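PDB 5X9Q: putative cytidylyltransferase from Burkholderia pseudomallei, which probably transfers an adenylyl group from ATP to D-glycero-beta-D-manno-heptose 1-phosphate, giving ADP-heptose and diphosphate. Local coordinates for residues V115-I118 / E119-P123. Numbering follows the deposited sequence.
Sequences VSLI and EAVHP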
loop_
_atom_site.group_PDB
_atom_site.type_symbol
_atom_site.label_atom_id
_atom_site.label_comp_id
_atom_site.label_asym_id
_atom_site.label_seq_id
_atom_site.Cartn_x
_atom_site.Cartn_y
_atom_site.Cartn_z
ATOM N N VAL A 115 -6.601 -22.390 9.889
ATOM C CA VAL A 115 -6.935 -22.876 11.232
ATOM C C VAL A 115 -5.724 -23.224 12.100
ATOM O O VAL A 115 -5.663 -22.814 13.258
ATOM C CB VAL A 115 -7.882 -24.095 11.180
ATOM C CG1 VAL A 115 -8.033 -24.717 12.559
ATOM C CG2 VAL A 115 -9.243 -23.656 10.638
ATOM N N SER A 116 -4.760 -23.971 11.587
ATOM C CA SER A 116 -3.635 -24.318 12.453
ATOM C C SER A 116 -2.738 -23.098 12.656
ATOM O O SER A 116 -2.089 -22.983 13.697
ATOM C CB SER A 116 -2.794 -25.474 11.885
ATOM O OG SER A 116 -1.931 -25.001 10.857
ATOM N N LEU A 117 -2.657 -22.204 11.667
ATOM C CA LEU A 117 -1.892 -20.973 11.888
ATOM C C LEU A 117 -2.551 -20.169 13.029
ATOM O O LEU A 117 -1.886 -19.786 13.996
ATOM C CB LEU A 117 -1.788 -20.129 10.615
ATOM C CG LEU A 117 -1.138 -18.740 10.763
ATOM C CD1 LEU A 117 0.294 -18.770 11.297
ATOM C CD2 LEU A 117 -1.152 -18.027 9.442
ATOM N N ILE A 118 -3.867 -19.991 12.943
ATOM C CA ILE A 118 -4.608 -19.242 13.948
ATOM C C ILE A 118 -4.520 -19.870 15.327
ATOM O O ILE A 118 -4.479 -19.163 16.348
ATOM C CB ILE A 118 -6.087 -19.091 13.541
ATOM C CG1 ILE A 118 -6.166 -18.118 12.362
ATOM C CG2 ILE A 118 -6.936 -18.578 14.724
ATOM C CD1 ILE A 118 -7.541 -17.899 11.815
ATOM N N GLU A 119 -4.451 -21.195 15.363
ATOM C CA GLU A 119 -4.332 -21.881 16.630
ATOM C C GLU A 119 -2.990 -21.483 17.251
ATOM O O GLU A 119 -2.894 -21.180 18.454
ATOM C CB GLU A 119 -4.484 -23.410 16.429
ATOM C CG GLU A 119 -4.279 -24.275 17.682
ATOM C CD GLU A 119 -4.776 -25.735 17.510
ATOM O OE1 GLU A 119 -5.894 -25.957 16.988
ATOM O OE2 GLU A 119 -4.023 -26.676 17.846
ATOM N N ALA A 120 -1.975 -21.411 16.403
ATOM C CA ALA A 120 -0.618 -21.120 16.851
ATOM C C ALA A 120 -0.462 -19.657 17.276
ATOM O O ALA A 120 0.236 -19.340 18.232
ATOM C CB ALA A 120 0.386 -21.486 15.732
ATOM N N VAL A 121 -1.121 -18.768 16.550
ATOM C CA VAL A 121 -1.009 -17.342 16.778
ATOM C C VAL A 121 -1.876 -16.871 17.957
ATOM O O VAL A 121 -1.519 -15.935 18.675
ATOM C CB VAL A 121 -1.415 -16.583 15.509
ATOM C CG1 VAL A 121 -1.603 -15.094 15.801
ATOM C CG2 VAL A 121 -0.364 -16.801 14.408
ATOM N N HIS A 122 -3.031 -17.510 18.133
ATOM C CA HIS A 122 -3.930 -17.179 19.228
ATOM C C HIS A 122 -4.413 -15.723 19.305
ATOM O O HIS A 122 -4.345 -15.096 20.365
ATOM C CB HIS A 122 -3.296 -17.577 20.555
ATOM C CG HIS A 122 -4.276 -17.748 21.670
ATOM N ND1 HIS A 122 -4.889 -18.950 21.946
ATOM C CD2 HIS A 122 -4.737 -16.871 22.596
ATOM C CE1 HIS A 122 -5.689 -18.809 22.990
ATOM N NE2 HIS A 122 -5.614 -17.556 23.403
ATOM N N PRO A 123 -4.875 -15.171 18.177
ATOM C CA PRO A 123 -5.436 -13.808 18.197
ATOM C C PRO A 123 -6.552 -13.576 19.211
ATOM O O PRO A 123 -7.273 -14.507 19.517
ATOM C CB PRO A 123 -5.990 -13.618 16.777
ATOM C CG PRO A 123 -6.410 -15.019 16.366
ATOM C CD PRO A 123 -5.358 -15.932 16.979
#
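Four successive backbone hydrogen bonds, each from an amide to the carbonyl four residues earlier, join Val115-Ile118 to Glu119-His122 as the short helix 115-121 and its exit. Glu119 N donates to Val115 O, Ala120 N to Ser116 O and Val121 N to Leu117 O. The last of the four runs from His122 N to Ile118 O at 2.8 Å, although His122 has already left the helix with a positive phi of 57°. Ile118 O also lies 3.4 Å from Pro123 CD, so the pyrrolidine ring of Pro123, whose nitrogen carries no hydrogen, sits against the same carbonyl.

Apolar side chains meet on the buried side. Leu117 CD1 touches Val121 CG2 at 3.7 Å, one turn on, and Val121 CG2 also rests 3.4 Å from Leu117 O. With chi1 of Val121 at 168°, CG2 lies beside its own backbone N and faces back along the helix to Leu117. After the turn, Pro123 crosses Ile118 at roughly a right angle, bringing CD within 3.8 Å of Ile118 CG2.

Leu117, Ile118 and Pro123 all pack on Phe40 of strand 38-43; Leu117 continues onto strand 105-109, while Ile118 also meets helix 138-145. Ser116 OG is hydrogen-bonded to Arg24; the His122 ring stacks with Trp146, whose NE1 is hydrogen-bonded to Pro123 O. The arrangement is an alpha-helix C-terminus closed by a residue in the left-handed helical conformation, His122, and followed by proline, here leading from a helix packed on the parallel sheet into strand 125-129 of the Rossmann-like cytidylyltransferase fold.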